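Local coordinates for cyclin homolog (Herpesvirus saimiri, PDB 2F2C), which is a viral homologue of D-type cyclins that may contribute to cellular transformation and rapid T-cell proliferation during latent infection of susceptible hosts, at residues I157-A162 against S225-F230; A191-G196 against R236-Q241. All coordinates share one frame; numbering follows the deposited sequence.

Contact 1. Residues I157-A162 against S225-F230; sequences IPLCNA and SSILNF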
loop_
_atom_site.group_PDB
_atom_site.type_symbol
_atom_site.label_atom_id
_atom_site.label_comp_id
_atom_site.label_asym_id
_atom_site.label_seq_id
_atom_site.Cartn_x
_atom_site.Cartn_y
_atom_site.Cartn_z
ATOM N N ILE A 157 15.108 -0.587 4.466
ATOM C CA ILE A 157 15.014 -1.381 5.670
ATOM C C ILE A 157 15.281 -2.863 5.419
ATOM O O ILE A 157 16.073 -3.465 6.170
ATOM C CB ILE A 157 13.680 -1.118 6.419
ATOM C CG1 ILE A 157 13.599 0.362 6.838
ATOM C CG2 ILE A 157 13.530 -2.060 7.631
ATOM C CD1 ILE A 157 14.500 0.718 8.028
ATOM N N PRO A 158 14.621 -3.478 4.424
ATOM C CA PRO A 158 14.962 -4.845 4.023
ATOM C C PRO A 158 16.465 -5.080 3.803
ATOM O O PRO A 158 16.980 -6.145 4.175
ATOM C CB PRO A 158 14.184 -5.027 2.725
ATOM C CG PRO A 158 12.985 -4.227 2.933
ATOM C CD PRO A 158 13.447 -2.985 3.675
ATOM N N LEU A 159 17.174 -4.106 3.238
ATOM C CA LEU A 159 18.627 -4.251 3.087
ATOM C C LEU A 159 19.329 -4.239 4.435
ATOM O O LEU A 159 20.178 -5.116 4.686
ATOM C CB LEU A 159 19.237 -3.201 2.145
ATOM C CG LEU A 159 18.858 -3.338 0.673
ATOM C CD1 LEU A 159 19.600 -2.316 -0.151
ATOM C CD2 LEU A 159 19.141 -4.746 0.186
ATOM N N CYS A 160 18.964 -3.270 5.290
ATOM C CA CYS A 160 19.479 -3.199 6.671
ATOM C C CYS A 160 19.314 -4.499 7.454
ATOM O O CYS A 160 20.252 -4.953 8.104
ATOM C CB CYS A 160 18.800 -2.078 7.459
ATOM S SG CYS A 160 19.269 -0.429 6.949
ATOM N N ASN A 161 18.111 -5.070 7.405
ATOM C CA ASN A 161 17.830 -6.343 8.052
ATOM C C ASN A 161 18.666 -7.487 7.482
ATOM O O ASN A 161 19.256 -8.256 8.236
ATOM C CB ASN A 161 16.348 -6.690 7.953
ATOM C CG ASN A 161 16.033 -8.027 8.576
ATOM O OD1 ASN A 161 15.961 -8.155 9.798
ATOM N ND2 ASN A 161 15.868 -9.037 7.743
ATOM N N ALA A 162 18.728 -7.591 6.158
ATOM C CA ALA A 162 19.536 -8.622 5.517
ATOM C C ALA A 162 21.060 -8.501 5.771
ATOM O O ALA A 162 21.755 -9.517 5.910
ATOM C CB ALA A 162 19.225 -8.677 4.047
ATOM N N SER A 225 26.437 -7.318 -2.730
ATOM C CA SER A 225 26.700 -7.993 -3.986
ATOM C C SER A 225 25.901 -9.299 -4.045
ATOM O O SER A 225 25.257 -9.601 -5.045
ATOM C CB SER A 225 28.188 -8.265 -4.081
ATOM O OG SER A 225 28.542 -8.763 -5.348
ATOM N N SER A 226 25.910 -10.039 -2.942
ATOM C CA SER A 226 25.186 -11.300 -2.856
ATOM C C SER A 226 23.689 -11.113 -2.642
ATOM O O SER A 226 22.897 -11.824 -3.233
ATOM C CB SER A 226 25.772 -12.184 -1.753
ATOM O OG SER A 226 27.156 -11.934 -1.609
ATOM N N ILE A 227 23.295 -10.180 -1.785
ATOM C CA ILE A 227 21.870 -9.889 -1.568
ATOM C C ILE A 227 21.186 -9.470 -2.869
ATOM O O ILE A 227 20.191 -10.053 -3.263
ATOM C CB ILE A 227 21.690 -8.789 -0.507
ATOM C CG1 ILE A 227 22.271 -9.224 0.842
ATOM C CG2 ILE A 227 20.231 -8.405 -0.383
ATOM C CD1 ILE A 227 21.697 -10.511 1.355
ATOM N N LEU A 228 21.748 -8.467 -3.537
ATOM C CA LEU A 228 21.132 -7.892 -4.719
ATOM C C LEU A 228 21.347 -8.747 -5.961
ATOM O O LEU A 228 20.475 -8.778 -6.836
ATOM C CB LEU A 228 21.614 -6.453 -4.935
ATOM C CG LEU A 228 21.240 -5.528 -3.772
ATOM C CD1 LEU A 228 22.032 -4.274 -3.797
ATOM C CD2 LEU A 228 19.768 -5.207 -3.796
ATOM N N ASN A 229 22.477 -9.465 -6.005
ATOM C CA ASN A 229 22.879 -10.301 -7.129
ATOM C C ASN A 229 23.459 -9.458 -8.260
ATOM O O ASN A 229 23.219 -9.721 -9.437
ATOM C CB ASN A 229 21.755 -11.234 -7.615
ATOM C CG ASN A 229 22.282 -12.454 -8.414
ATOM O OD1 ASN A 229 23.486 -12.692 -8.496
ATOM N ND2 ASN A 229 21.372 -13.208 -9.018
ATOM N N PHE A 230 24.254 -8.454 -7.914
ATOM C CA PHE A 230 25.052 -7.761 -8.917
ATOM C C PHE A 230 26.521 -8.039 -8.635
ATOM O O PHE A 230 26.819 -8.655 -7.625
ATOM C CB PHE A 230 24.759 -6.272 -8.874
ATOM C CG PHE A 230 23.480 -5.903 -9.532
ATOM C CD1 PHE A 230 23.378 -5.908 -10.942
ATOM C CD2 PHE A 230 22.370 -5.558 -8.762
ATOM C CE1 PHE A 230 22.179 -5.548 -11.568
ATOM C CE2 PHE A 230 21.152 -5.217 -9.354
ATOM C CZ PHE A 230 21.043 -5.198 -10.744
#

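Contact 2. Residues A191-G196 against R236-Q241; sequences ALLSPG and RTVKDQ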
loop_
_atom_site.group_PDB
_atom_site.type_symbol
_atom_site.label_atom_id
_atom_site.label_comp_id
_atom_site.label_asym_id
_atom_site.label_seq_id
_atom_site.Cartn_x
_atom_site.Cartn_y
_atom_site.Cartn_z
ATOM N N ALA A 191 18.642 8.023 -12.937
ATOM C CA ALA A 191 17.307 7.566 -13.352
ATOM C C ALA A 191 17.334 6.144 -13.906
ATOM O O ALA A 191 16.364 5.393 -13.756
ATOM C CB ALA A 191 16.715 8.522 -14.380
ATOM N N LEU A 192 18.458 5.786 -14.527
ATOM C CA LEU A 192 18.586 4.534 -15.247
ATOM C C LEU A 192 18.948 3.345 -14.348
ATOM O O LEU A 192 18.808 2.198 -14.760
ATOM C CB LEU A 192 19.617 4.679 -16.385
ATOM C CG LEU A 192 19.708 5.937 -17.288
ATOM C CD1 LEU A 192 20.591 5.682 -18.535
ATOM C CD2 LEU A 192 18.343 6.477 -17.730
ATOM N N LEU A 193 19.409 3.600 -13.132
ATOM C CA LEU A 193 19.823 2.513 -12.245
ATOM C C LEU A 193 18.628 1.839 -11.584
ATOM O O LEU A 193 17.564 2.436 -11.434
ATOM C CB LEU A 193 20.812 2.999 -11.191
ATOM C CG LEU A 193 21.935 3.890 -11.735
ATOM C CD1 LEU A 193 22.462 4.817 -10.650
ATOM C CD2 LEU A 193 23.065 3.093 -12.402
ATOM N N SER A 194 18.792 0.579 -11.205
ATOM C CA SER A 194 17.686 -0.152 -10.631
ATOM C C SER A 194 17.519 0.305 -9.184
ATOM O O SER A 194 18.511 0.578 -8.490
ATOM C CB SER A 194 17.899 -1.665 -10.761
ATOM O OG SER A 194 18.375 -2.243 -9.558
ATOM N N PRO A 195 16.271 0.448 -8.751
ATOM C CA PRO A 195 15.991 1.022 -7.438
ATOM C C PRO A 195 16.838 0.394 -6.334
ATOM O O PRO A 195 17.358 1.109 -5.478
ATOM C CB PRO A 195 14.505 0.751 -7.224
ATOM C CG PRO A 195 13.974 0.286 -8.530
ATOM C CD PRO A 195 15.052 0.140 -9.513
ATOM N N GLY A 196 16.998 -0.921 -6.367
ATOM C CA GLY A 196 17.764 -1.610 -5.337
ATOM C C GLY A 196 19.202 -1.144 -5.327
ATOM O O GLY A 196 19.794 -1.003 -4.269
ATOM N N ARG A 236 30.218 -1.001 -6.048
ATOM C CA ARG A 236 31.175 0.040 -5.778
ATOM C C ARG A 236 30.956 1.275 -6.666
ATOM O O ARG A 236 31.017 2.389 -6.169
ATOM C CB ARG A 236 32.576 -0.532 -5.926
ATOM C CG ARG A 236 33.692 0.349 -5.395
ATOM C CD ARG A 236 34.813 -0.428 -4.688
ATOM N NE ARG A 236 35.260 -1.601 -5.439
ATOM C CZ ARG A 236 35.732 -2.718 -4.885
ATOM N NH1 ARG A 236 35.812 -2.838 -3.560
ATOM N NH2 ARG A 236 36.123 -3.724 -5.660
ATOM N N THR A 237 30.689 1.081 -7.959
ATOM C CA THR A 237 30.369 2.195 -8.881
ATOM C C THR A 237 29.081 2.944 -8.517
ATOM O O THR A 237 29.002 4.159 -8.678
ATOM C CB THR A 237 30.258 1.695 -10.345
ATOM O OG1 THR A 237 31.555 1.374 -10.834
ATOM C CG2 THR A 237 29.813 2.803 -11.299
ATOM N N VAL A 238 28.058 2.222 -8.078
ATOM C CA VAL A 238 26.811 2.887 -7.735
ATOM C C VAL A 238 26.943 3.654 -6.410
ATOM O O VAL A 238 26.415 4.755 -6.299
ATOM C CB VAL A 238 25.598 1.949 -7.787
ATOM C CG1 VAL A 238 24.391 2.588 -7.155
ATOM C CG2 VAL A 238 25.278 1.618 -9.234
ATOM N N LYS A 239 27.669 3.106 -5.433
ATOM C CA LYS A 239 28.065 3.884 -4.250
ATOM C C LYS A 239 28.643 5.247 -4.678
ATOM O O LYS A 239 28.146 6.301 -4.285
ATOM C CB LYS A 239 29.051 3.096 -3.375
ATOM C CG LYS A 239 29.537 3.811 -2.121
ATOM C CD LYS A 239 30.784 4.622 -2.388
ATOM C CE LYS A 239 31.382 5.202 -1.127
ATOM N NZ LYS A 239 30.454 6.184 -0.490
ATOM N N ASP A 240 29.661 5.224 -5.522
ATOM C CA ASP A 240 30.282 6.463 -5.988
ATOM C C ASP A 240 29.356 7.354 -6.826
ATOM O O ASP A 240 29.493 8.574 -6.807
ATOM C CB ASP A 240 31.592 6.176 -6.734
ATOM C CG ASP A 240 32.656 5.538 -5.834
ATOM O OD1 ASP A 240 32.335 5.103 -4.699
ATOM O OD2 ASP A 240 33.845 5.419 -6.185
ATOM N N GLN A 241 28.409 6.761 -7.544
ATOM C CA GLN A 241 27.508 7.552 -8.380
ATOM C C GLN A 241 26.493 8.322 -7.553
ATOM O O GLN A 241 26.245 9.508 -7.826
ATOM C CB GLN A 241 26.792 6.677 -9.386
ATOM C CG GLN A 241 27.525 6.579 -10.692
ATOM C CD GLN A 241 26.918 5.533 -11.592
ATOM O OE1 GLN A 241 26.838 4.364 -11.210
ATOM N NE2 GLN A 241 26.466 5.947 -12.779
#

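Contact 1. Residues I157-A162 against S225-F230
Helix 156-162 and the last turn of helix 218-228 come nearest at A162 and I227, whose CA atoms are 7.6 Å apart, and the space between the two backbones is bridged entirely by aliphatic side chains. L159 and A162, one helical turn apart, are each met by a different branch of I227. Its CG2, anti to the backbone N, reaches CD2 of L159 at 3.9 Å, while the longer branch carries I227 CD1 to the CB of A162 at 4.1 Å. L159 and I227 run past one another in opposite directions. L228 enters differently, crossing L159 at about a right angle, with L228 CD2 4.1 Å from L159 CD2. A single methyl of L159 thus meets two consecutive residues of the partner helix. It is put there by a side chain whose CG stands beside the backbone N (chi1 -69°).

Both segments belong to the C-terminal, viral-cyclin region of this all-helical cyclin fold. Here the pair lies over helix 195-208, where L159 touches C199 and L203 and L228 touches A200; I227 also meets L24 of helix 21-31. Burial is uneven: the two leucines are enclosed, whereas A162 and I227 remain partly exposed. On another face of helix 156-162, I157 and P158 pack against side chains of the other protein of the complex.

Just past the contact, N229 is the first residue to leave helical geometry, with a positive phi of 78°. The amide N of N229 still bonds to S225 O at 2.9 Å. The hydroxyl of the same serine ties down the exit, S225 OG donating to F230 O at 2.9 Å, tilted 24° from the carbonyl plane.

Contact 2. Residues A191-G196 against R236-Q241
L193 reaches across to V238 and Q241 from the loop that leads into helix 195-208; in this C-terminal, viral-cyclin part of the cyclin fold the leucine, just before the N-cap residue S194, packs on the side of helix 232-247. The CA atoms of L193 and V238 are 8.3 Å apart, and the one apolar contact across that separation is L193 CD2 to V238 CG2 at 4.1 Å, the two side chains sliding past each other in opposite directions. The V238 methyl used is the one beside the backbone N, its sister CG1 being anti to that N (chi1 168°). This is the packed side of the contact, with V238 buried and L193 also resting on I198.

Toward solvent the fit slackens. The partly exposed Q241, one turn further along, slants across L193 with a side chain extended beyond CG, and it also touches N189. K239 belongs to another face of the helix, salt-bridged to E208 and in a cation-pi contact with W217.

The loop that presents L193 is probably anchored where helix 195-208 starts: OE1 of E31, a residue of helix 21-31, is hydrogen-bonded both to S194 OG and to the backbone N of G196.

Overall arrangement
Followed from the N terminus, the chain first lays down 157-162, then 191-196; 225-230 returns to the former, closing a loop of 62 intervening residues as contact 1, and 236-241 returns to the latter across 39 residues as contact 2. The two closures therefore cross, since their segments alternate. Contact 1 ties helix 156-162 to helix 218-228, contact 2 the entry of helix 195-208 to helix 232-247, which directly follows helix 218-228. Their centres are about 14 Å apart, and they meet where L228 CD1 packs 4.0 Å from G196 O. Helix 195-208 is common to both, starting in contact 2 and lining contact 1.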